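A-type flavoprotein (Giardia intestinalis, PDB 2Q9U) scavenges oxygen as a flavodiiron protein, probably passing electrons from its bound FMN to a mu-oxo-diiron centre where dioxygen is reduced. Local coordinates at residues A[21-26]-A[176-181]; A[76-81]-A[99-104]; A[257-262]-A[284-289]. One frame throughout, in Å; residues are numbered along the deposited sequence.

Contact 1: A[21-26]-A[176-181]; sequences GIVDWM and HYATSR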
loop_
_atom_site.group_PDB
_atom_site.type_symbol
_atom_site.label_atom_id
_atom_site.label_comp_id
_atom_site.label_asym_id
_atom_site.label_seq_id
_atom_site.Cartn_x
_atom_site.Cartn_y
_atom_site.Cartn_z
ATOM N N GLY A 21 27.855 -8.314 -9.298
ATOM C CA GLY A 21 26.662 -7.479 -9.373
ATOM C C GLY A 21 26.160 -7.132 -7.990
ATOM O O GLY A 21 26.882 -7.236 -6.999
ATOM N N ILE A 22 24.896 -6.754 -7.912
ATOM C CA ILE A 22 24.282 -6.508 -6.606
ATOM C C ILE A 22 22.885 -7.089 -6.593
ATOM O O ILE A 22 22.225 -7.169 -7.632
ATOM C CB ILE A 22 24.266 -5.005 -6.190
ATOM C CG1 ILE A 22 23.247 -4.166 -6.998
ATOM C CG2 ILE A 22 25.693 -4.359 -6.263
ATOM C CD1 ILE A 22 21.811 -4.091 -6.350
ATOM N N VAL A 23 22.441 -7.493 -5.414
ATOM C CA VAL A 23 21.054 -7.956 -5.261
ATOM C C VAL A 23 20.285 -6.799 -4.678
ATOM O O VAL A 23 20.689 -6.223 -3.644
ATOM C CB VAL A 23 20.921 -9.209 -4.349
ATOM C CG1 VAL A 23 19.422 -9.635 -4.286
ATOM C CG2 VAL A 23 21.749 -10.406 -4.918
ATOM N N ASP A 24 19.214 -6.414 -5.374
ATOM C CA ASP A 24 18.359 -5.310 -4.925
ATOM C C ASP A 24 17.187 -5.946 -4.146
ATOM O O ASP A 24 16.092 -6.199 -4.678
ATOM C CB ASP A 24 17.887 -4.456 -6.118
ATOM C CG ASP A 24 17.274 -3.123 -5.696
ATOM O OD1 ASP A 24 16.906 -2.976 -4.514
ATOM O OD2 ASP A 24 17.085 -2.235 -6.571
ATOM N N TRP A 25 17.451 -6.225 -2.879
ATOM C CA TRP A 25 16.479 -6.878 -1.989
ATOM C C TRP A 25 15.192 -6.050 -1.815
ATOM O O TRP A 25 14.095 -6.601 -1.731
ATOM C CB TRP A 25 17.129 -7.127 -0.621
ATOM C CG TRP A 25 18.251 -8.165 -0.675
ATOM C CD1 TRP A 25 19.612 -7.932 -0.665
ATOM C CD2 TRP A 25 18.089 -9.584 -0.776
ATOM N NE1 TRP A 25 20.296 -9.128 -0.742
ATOM C CE2 TRP A 25 19.384 -10.155 -0.786
ATOM C CE3 TRP A 25 16.966 -10.436 -0.841
ATOM C CZ2 TRP A 25 19.589 -11.529 -0.853
ATOM C CZ3 TRP A 25 17.180 -11.812 -0.902
ATOM C CH2 TRP A 25 18.473 -12.338 -0.920
ATOM N N MET A 26 15.311 -4.740 -1.814
ATOM C CA MET A 26 14.205 -3.883 -1.388
ATOM C C MET A 26 13.299 -3.307 -2.464
ATOM O O MET A 26 12.191 -2.822 -2.147
ATOM C CB MET A 26 14.761 -2.756 -0.535
ATOM C CG MET A 26 15.437 -3.332 0.693
ATOM S SD MET A 26 15.968 -2.096 1.846
ATOM C CE MET A 26 17.207 -1.276 0.935
ATOM N N HIS A 176 13.197 -10.405 -12.618
ATOM C CA HIS A 176 13.313 -9.550 -11.438
ATOM C C HIS A 176 13.143 -10.451 -10.225
ATOM O O HIS A 176 12.018 -10.738 -9.740
ATOM C CB HIS A 176 12.305 -8.396 -11.488
ATOM C CG HIS A 176 12.611 -7.389 -12.548
ATOM N ND1 HIS A 176 13.840 -6.765 -12.661
ATOM C CD2 HIS A 176 11.825 -6.860 -13.518
ATOM C CE1 HIS A 176 13.803 -5.916 -13.675
ATOM N NE2 HIS A 176 12.590 -5.949 -14.206
ATOM N N TYR A 177 14.282 -10.980 -9.788
ATOM C CA TYR A 177 14.301 -11.973 -8.723
ATOM C C TYR A 177 15.525 -11.766 -7.826
ATOM O O TYR A 177 16.651 -11.971 -8.283
ATOM C CB TYR A 177 14.298 -13.386 -9.334
ATOM C CG TYR A 177 14.238 -14.542 -8.353
ATOM C CD1 TYR A 177 13.506 -14.455 -7.170
ATOM C CD2 TYR A 177 14.924 -15.742 -8.619
ATOM C CE1 TYR A 177 13.446 -15.544 -6.272
ATOM C CE2 TYR A 177 14.854 -16.812 -7.746
ATOM C CZ TYR A 177 14.134 -16.716 -6.583
ATOM O OH TYR A 177 14.102 -17.799 -5.729
ATOM N N ALA A 178 15.311 -11.308 -6.583
ATOM C CA ALA A 178 16.403 -11.153 -5.628
ATOM C C ALA A 178 16.611 -12.472 -4.876
ATOM O O ALA A 178 15.692 -12.943 -4.204
ATOM C CB ALA A 178 16.126 -9.990 -4.593
ATOM N N THR A 179 17.831 -13.011 -4.956
ATOM C CA THR A 179 18.207 -14.283 -4.319
ATOM C C THR A 179 19.725 -14.317 -4.147
ATOM O O THR A 179 20.439 -13.599 -4.852
ATOM C CB THR A 179 17.685 -15.523 -5.119
ATOM O OG1 THR A 179 18.222 -16.721 -4.558
ATOM C CG2 THR A 179 18.047 -15.440 -6.628
ATOM N N SER A 180 20.211 -15.119 -3.203
ATOM C CA SER A 180 21.642 -15.299 -3.049
ATOM C C SER A 180 22.143 -16.330 -4.058
ATOM O O SER A 180 23.353 -16.445 -4.278
ATOM C CB SER A 180 22.001 -15.710 -1.607
ATOM O OG SER A 180 21.467 -16.988 -1.299
ATOM N N ARG A 181 21.209 -17.051 -4.684
ATOM C CA ARG A 181 21.546 -18.071 -5.689
ATOM C C ARG A 181 21.880 -17.386 -7.014
ATOM O O ARG A 181 21.194 -16.472 -7.413
ATOM C CB ARG A 181 20.350 -19.020 -5.927
ATOM C CG ARG A 181 20.229 -20.211 -4.960
ATOM C CD ARG A 181 19.760 -19.848 -3.540
ATOM N NE ARG A 181 19.500 -21.054 -2.735
ATOM C CZ ARG A 181 18.327 -21.693 -2.678
ATOM N NH1 ARG A 181 17.269 -21.254 -3.357
ATOM N NH2 ARG A 181 18.209 -22.789 -1.936
#
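With CG1 of Val23 anti to its backbone N (chi1 -179°) and CG of Trp25 anti to its own carbonyl carbon (chi1 -67°), the valine methyl and the indole of the residue two further on fold onto the same place. Val23 CG1 stands 3.5 Å above the plane of the Trp25 ring, over its centre, a CH-pi arrangement within one segment. Ala178 completes the cluster from the other segment: its CB lies on the same ring face, 3.8 Å above the plane of the Trp25 ring but displaced toward the rim. The two methyls therefore sit side by side against the indole, and Val23 CG1 to Ala178 CB is only 3.3 Å, tighter than usual van der Waals contact between carbons. The other valine branch reaches the backbone just after Ala178, with Val23 CG2 3.5 Å from Thr179 O. The benzo end of the indole follows the same chain obliquely: CZ3 of Trp25 is 3.8 Å from Ala178 O, while CH2 of Trp25 is 3.9 Å from Thr179 CA. Thr179 turns its side chain away, its OG1 accepting from Arg181 N at 3.0 Å, an ST turn that bends the loop beyond the indole. Everything that meets between the segments is apolar carbon or backbone. The polar ends look elsewhere: Asp24 OD2 is hydrogen-bonded to Tyr41 OH, and Ser180 OG to Thr288 N of the second subunit, a residue that also packs on Trp25. The contact thus lies between the end of strand 17-24, which pairs with strand 39-46 in the mixed sheet of the beta-lactamase-like domain, and the loop leading from strand 166-170 to helix 189-204.

Contact 2: A[76-81]-A[99-104]; sequences DKIKYV and HKFTNA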
loop_
_atom_site.group_PDB
_atom_site.type_symbol
_atom_site.label_atom_id
_atom_site.label_comp_id
_atom_site.label_asym_id
_atom_site.label_seq_id
_atom_site.Cartn_x
_atom_site.Cartn_y
_atom_site.Cartn_z
ATOM N N ASP A 76 42.447 0.027 -11.241
ATOM C CA ASP A 76 43.412 0.539 -12.230
ATOM C C ASP A 76 43.979 -0.525 -13.171
ATOM O O ASP A 76 44.631 -0.190 -14.171
ATOM C CB ASP A 76 44.550 1.369 -11.576
ATOM C CG ASP A 76 45.500 0.532 -10.708
ATOM O OD1 ASP A 76 45.479 -0.731 -10.765
ATOM O OD2 ASP A 76 46.324 1.156 -9.973
ATOM N N LYS A 77 43.708 -1.796 -12.878
ATOM C CA LYS A 77 44.118 -2.902 -13.754
ATOM C C LYS A 77 43.024 -3.444 -14.672
ATOM O O LYS A 77 43.293 -4.298 -15.556
ATOM C CB LYS A 77 44.746 -4.032 -12.938
ATOM C CG LYS A 77 46.189 -3.679 -12.550
ATOM C CD LYS A 77 46.876 -4.807 -11.771
ATOM C CE LYS A 77 47.680 -5.753 -12.650
ATOM N NZ LYS A 77 48.602 -6.598 -11.799
ATOM N N ILE A 78 41.801 -2.934 -14.502
ATOM C CA ILE A 78 40.730 -3.256 -15.446
ATOM C C ILE A 78 41.053 -2.621 -16.801
ATOM O O ILE A 78 41.255 -1.391 -16.888
ATOM C CB ILE A 78 39.342 -2.771 -14.913
ATOM C CG1 ILE A 78 39.044 -3.398 -13.528
ATOM C CG2 ILE A 78 38.219 -3.034 -15.963
ATOM C CD1 ILE A 78 38.864 -4.950 -13.529
ATOM N N LYS A 79 41.133 -3.453 -17.836
ATOM C CA LYS A 79 41.421 -2.986 -19.213
ATOM C C LYS A 79 40.162 -2.646 -20.020
ATOM O O LYS A 79 40.156 -1.677 -20.778
ATOM C CB LYS A 79 42.279 -4.014 -19.981
ATOM C CG LYS A 79 42.452 -3.719 -21.522
ATOM C CD LYS A 79 43.258 -2.414 -21.765
ATOM C CE LYS A 79 43.351 -2.045 -23.253
ATOM N NZ LYS A 79 44.252 -0.843 -23.393
ATOM N N TYR A 80 39.108 -3.459 -19.872
ATOM C CA TYR A 80 37.856 -3.254 -20.614
ATOM C C TYR A 80 36.636 -3.301 -19.692
ATOM O O TYR A 80 36.532 -4.159 -18.783
ATOM C CB TYR A 80 37.667 -4.303 -21.725
ATOM C CG TYR A 80 38.754 -4.282 -22.780
ATOM C CD1 TYR A 80 38.886 -3.194 -23.655
ATOM C CD2 TYR A 80 39.650 -5.341 -22.903
ATOM C CE1 TYR A 80 39.905 -3.171 -24.624
ATOM C CE2 TYR A 80 40.660 -5.329 -23.875
ATOM C CZ TYR A 80 40.783 -4.234 -24.724
ATOM O OH TYR A 80 41.793 -4.233 -25.677
ATOM N N VAL A 81 35.721 -2.380 -19.940
ATOM C CA VAL A 81 34.355 -2.454 -19.377
ATOM C C VAL A 81 33.413 -2.504 -20.567
ATOM O O VAL A 81 33.304 -1.542 -21.343
ATOM C CB VAL A 81 34.020 -1.264 -18.476
ATOM C CG1 VAL A 81 32.610 -1.435 -17.873
ATOM C CG2 VAL A 81 35.064 -1.118 -17.372
ATOM N N HIS A 99 35.454 7.281 -14.009
ATOM C CA HIS A 99 36.877 7.656 -13.871
ATOM C C HIS A 99 37.679 6.720 -12.981
ATOM O O HIS A 99 38.911 6.728 -13.030
ATOM C CB HIS A 99 37.025 9.059 -13.289
ATOM C CG HIS A 99 37.003 10.143 -14.310
ATOM N ND1 HIS A 99 37.816 10.132 -15.424
ATOM C CD2 HIS A 99 36.266 11.277 -14.386
ATOM C CE1 HIS A 99 37.582 11.219 -16.139
ATOM N NE2 HIS A 99 36.640 11.924 -15.536
ATOM N N LYS A 100 36.995 5.928 -12.158
ATOM C CA LYS A 100 37.696 5.045 -11.233
ATOM C C LYS A 100 38.425 3.929 -11.952
ATOM O O LYS A 100 39.382 3.358 -11.412
ATOM C CB LYS A 100 36.766 4.514 -10.137
ATOM C CG LYS A 100 36.195 5.670 -9.286
ATOM C CD LYS A 100 35.398 5.185 -8.117
ATOM C CE LYS A 100 34.855 6.363 -7.275
ATOM N NZ LYS A 100 34.052 5.838 -6.117
ATOM N N PHE A 101 37.977 3.618 -13.167
ATOM C CA PHE A 101 38.667 2.672 -14.007
ATOM C C PHE A 101 39.721 3.438 -14.809
ATOM O O PHE A 101 39.527 3.747 -15.991
ATOM C CB PHE A 101 37.666 1.943 -14.916
ATOM C CG PHE A 101 36.584 1.222 -14.154
ATOM C CD1 PHE A 101 36.824 -0.050 -13.611
ATOM C CD2 PHE A 101 35.338 1.816 -13.966
ATOM C CE1 PHE A 101 35.817 -0.724 -12.904
ATOM C CE2 PHE A 101 34.320 1.157 -13.260
ATOM C CZ PHE A 101 34.561 -0.121 -12.733
ATOM N N THR A 102 40.839 3.741 -14.139
ATOM C CA THR A 102 41.884 4.649 -14.672
ATOM C C THR A 102 42.387 4.244 -16.037
ATOM O O THR A 102 42.659 5.086 -16.913
ATOM C CB THR A 102 43.157 4.639 -13.790
ATOM O OG1 THR A 102 42.819 4.348 -12.435
ATOM C CG2 THR A 102 43.833 5.981 -13.866
ATOM N N ASN A 103 42.553 2.942 -16.207
ATOM C CA ASN A 103 43.168 2.423 -17.410
ATOM C C ASN A 103 42.235 1.708 -18.359
ATOM O O ASN A 103 42.694 1.124 -19.347
ATOM C CB ASN A 103 44.360 1.548 -17.031
ATOM C CG ASN A 103 45.533 2.372 -16.542
ATOM O OD1 ASN A 103 45.996 3.290 -17.237
ATOM N ND2 ASN A 103 46.015 2.060 -15.361
ATOM N N ALA A 104 40.923 1.784 -18.090
ATOM C CA ALA A 104 39.947 1.033 -18.870
ATOM C C ALA A 104 39.520 1.734 -20.149
ATOM O O ALA A 104 39.518 2.951 -20.222
ATOM C CB ALA A 104 38.708 0.730 -17.999
HETATM O O HOH W 1 41.231 0.758 -15.141
HETATM O O HOH W 2 42.464 0.889 -21.959
#
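Asn103, third residue of the type I turn Phe101-Ala104, has CG anti to its carbonyl carbon (chi1 -73°). Its CB passes 3.4 Å from Asp76 O, CG stays beside the same oxygen, and at the tip ND2 donates to Asp76 O at 2.9 Å. That bond is nearly straight (168°); it arrives on a lone pair in the carbonyl plane, and the acceptor lies in the plane of the amide, which restrains the rotation of the carboxamide. Alongside, Thr102 OG1 rests on Asp76 CB. Two waters bridge the polar side. One accepts from Asn103 N and donates to Ile78 O, and the other donates to Asn103 O while accepting from Lys79 NZ.

On the inner side, Phe101 and Ile78 run side by side in the same direction, with Ile78 CB 3.9 Å from Phe101 CD1. CG2 of Val81 sits over one face of the Phe101 ring, 4.2 Å above the plane and toward its rim, and also meets Ala104 CB. Ala104 CA makes a CA-H...O contact with Lys79 O at 3.3 Å. Helix 62-72 meets this apolar patch through Leu66 and Ile69. The turn feeds strand 105-108, which lies parallel beside strand 80-82 in the mixed sheet of the metallo-beta-lactamase-like fold.

Contact 3: A[257-262]-A[284-289]; sequences KKVTVV and TGCETV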
loop_
_atom_site.group_PDB
_atom_site.type_symbol
_atom_site.label_atom_id
_atom_site.label_comp_id
_atom_site.label_asym_id
_atom_site.label_seq_id
_atom_site.Cartn_x
_atom_site.Cartn_y
_atom_site.Cartn_z
ATOM N N LYS A 257 -4.448 -23.169 -22.575
ATOM C CA LYS A 257 -5.894 -23.307 -22.537
ATOM C C LYS A 257 -6.313 -22.590 -21.243
ATOM O O LYS A 257 -6.428 -23.207 -20.177
ATOM C CB LYS A 257 -6.297 -24.788 -22.503
ATOM C CG LYS A 257 -5.978 -25.563 -23.793
ATOM C CD LYS A 257 -6.485 -27.012 -23.673
ATOM C CE LYS A 257 -5.952 -27.909 -24.788
ATOM N NZ LYS A 257 -6.368 -29.345 -24.603
ATOM N N LYS A 258 -6.454 -21.273 -21.351
ATOM C CA LYS A 258 -6.515 -20.398 -20.168
ATOM C C LYS A 258 -7.306 -19.156 -20.567
ATOM O O LYS A 258 -7.092 -18.586 -21.649
ATOM C CB LYS A 258 -5.090 -20.030 -19.683
ATOM C CG LYS A 258 -5.043 -18.937 -18.537
ATOM C CD LYS A 258 -3.594 -18.639 -18.181
ATOM C CE LYS A 258 -3.455 -17.428 -17.236
ATOM N NZ LYS A 258 -1.975 -17.358 -16.863
ATOM N N VAL A 259 -8.240 -18.785 -19.696
ATOM C CA VAL A 259 -9.008 -17.568 -19.837
ATOM C C VAL A 259 -8.696 -16.666 -18.633
ATOM O O VAL A 259 -8.719 -17.135 -17.494
ATOM C CB VAL A 259 -10.517 -17.872 -19.879
ATOM C CG1 VAL A 259 -11.338 -16.542 -19.998
ATOM C CG2 VAL A 259 -10.827 -18.786 -21.060
ATOM N N THR A 260 -8.356 -15.408 -18.902
ATOM C CA THR A 260 -8.204 -14.390 -17.820
ATOM C C THR A 260 -9.268 -13.295 -17.927
ATOM O O THR A 260 -9.466 -12.744 -19.019
ATOM C CB THR A 260 -6.809 -13.742 -17.844
ATOM O OG1 THR A 260 -5.821 -14.762 -17.667
ATOM C CG2 THR A 260 -6.651 -12.660 -16.701
ATOM N N VAL A 261 -9.929 -12.969 -16.798
ATOM C CA VAL A 261 -10.873 -11.854 -16.755
ATOM C C VAL A 261 -10.232 -10.710 -15.950
ATOM O O VAL A 261 -9.719 -10.936 -14.856
ATOM C CB VAL A 261 -12.225 -12.245 -16.131
ATOM C CG1 VAL A 261 -13.179 -11.040 -16.151
ATOM C CG2 VAL A 261 -12.832 -13.404 -16.923
ATOM N N VAL A 262 -10.177 -9.524 -16.537
ATOM C CA VAL A 262 -9.578 -8.363 -15.883
ATOM C C VAL A 262 -10.706 -7.349 -15.670
ATOM O O VAL A 262 -11.433 -7.013 -16.614
ATOM C CB VAL A 262 -8.461 -7.725 -16.753
ATOM C CG1 VAL A 262 -7.869 -6.468 -16.072
ATOM C CG2 VAL A 262 -7.338 -8.761 -17.031
ATOM N N THR A 284 -15.037 -25.801 -19.687
ATOM C CA THR A 284 -14.408 -26.264 -20.949
ATOM C C THR A 284 -13.064 -26.968 -20.782
ATOM O O THR A 284 -12.526 -27.544 -21.750
ATOM C CB THR A 284 -14.201 -25.110 -21.965
ATOM O OG1 THR A 284 -13.218 -24.169 -21.470
ATOM C CG2 THR A 284 -15.485 -24.422 -22.259
ATOM N N GLY A 285 -12.524 -26.900 -19.570
ATOM C CA GLY A 285 -11.235 -27.464 -19.239
ATOM C C GLY A 285 -10.133 -26.402 -19.221
ATOM O O GLY A 285 -8.964 -26.730 -19.026
ATOM N N CYS A 286 -10.484 -25.138 -19.426
ATOM C CA CYS A 286 -9.488 -24.065 -19.299
ATOM C C CYS A 286 -9.168 -23.747 -17.845
ATOM O O CYS A 286 -10.028 -23.853 -16.963
ATOM C CB CYS A 286 -9.985 -22.775 -19.960
ATOM S SG CYS A 286 -10.054 -22.798 -21.740
ATOM N N GLU A 287 -7.914 -23.379 -17.584
ATOM C CA GLU A 287 -7.595 -22.611 -16.379
ATOM C C GLU A 287 -8.293 -21.244 -16.488
ATOM O O GLU A 287 -8.445 -20.690 -17.596
ATOM C CB GLU A 287 -6.083 -22.369 -16.239
ATOM C CG GLU A 287 -5.791 -21.672 -14.894
ATOM C CD GLU A 287 -4.343 -21.389 -14.621
ATOM O OE1 GLU A 287 -3.534 -21.403 -15.575
ATOM O OE2 GLU A 287 -4.036 -21.130 -13.434
ATOM N N THR A 288 -8.740 -20.713 -15.344
ATOM C CA THR A 288 -9.389 -19.404 -15.302
ATOM C C THR A 288 -8.750 -18.584 -14.177
ATOM O O THR A 288 -8.551 -19.086 -13.086
ATOM C CB THR A 288 -10.911 -19.511 -15.030
ATOM O OG1 THR A 288 -11.132 -20.120 -13.749
ATOM C CG2 THR A 288 -11.610 -20.333 -16.122
ATOM N N VAL A 289 -8.415 -17.335 -14.483
ATOM C CA VAL A 289 -7.819 -16.398 -13.534
ATOM C C VAL A 289 -8.707 -15.146 -13.550
ATOM O O VAL A 289 -9.060 -14.640 -14.609
ATOM C CB VAL A 289 -6.333 -16.064 -13.949
ATOM C CG1 VAL A 289 -5.733 -14.930 -13.084
ATOM C CG2 VAL A 289 -5.452 -17.313 -13.871
HETATM O O HOH W 3 -6.360 -26.291 -18.605
HETATM O O HOH W 4 -1.456 -19.728 -15.401
#
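The beta-alpha-beta unit that opens the flavodoxin-like domain brings these segments together: strand 258-263, helix 269-283 and strand 287-292, the last at the sheet's outer side within the chain. The strand axes run parallel, 14° apart, and four backbone bonds lace them. Glu287 N donates to Lys257 O at 3.0 Å, and the bond is bent (142°). Val259 then grips both ways, its N donating to Glu287 O at 2.8 Å and its O accepting from Val289 N; Val261 N donates to Val289 O at 2.9 Å, and the pairing runs on to Leu291. The last three of the four bonds approach nearly along the C=O axis. Gly285, with positive phi, ends the helix in a Schellman motif and turns the chain into the strand.

On the face that carries Lys258, Thr260, Glu287 and Val289, the lysine is extended beyond CG, its CE 3.9 Å from Val289 CG2, while Thr260 OG1 lies beside Val289 CB and is hydrogen-bonded to Ser308 OG. The opposite face carries Val259 and Thr288. Here Val259 CG2 meets Cys286 SG at 4.1 Å, and two helices pack on this side, 386-409 with Leu399 and Ala403 on Val259 and 269-283 with Leu278 on Thr288.

Lys258 and Glu287 point the same way, and Glu287 OE1 touches Lys258 CD at 3.8 Å. Their charged ends stay beyond salt-bridge distance, and Lys258 NZ instead forms its salt bridge with Asp307 OD1. A water joins the pair, accepting from Lys258 NZ at 2.8 Å and donating to Glu287 OE1 at 2.7 Å.

From the N terminus, residues 21-26 open the longest loop of the three, which closes only at 176-181. Contact 2 is nested within it, joining 76-81 to 99-104 across a short excursion. Both reach the same mixed sheet of the beta-lactamase-like domain, contact 1 by strand 17-24 and contact 2 by strand 80-82, yet their nearest atoms are about 11 Å apart. Contact 3 follows in series, closing a loop in the flavodoxin-like domain; its centre is about 53 Å from that of contact 2. Contacts 1 and 3 of one chain do not touch, but both reach the second subunit, so the loop of contact 1 faces the outermost strand of contact 3 across the interface.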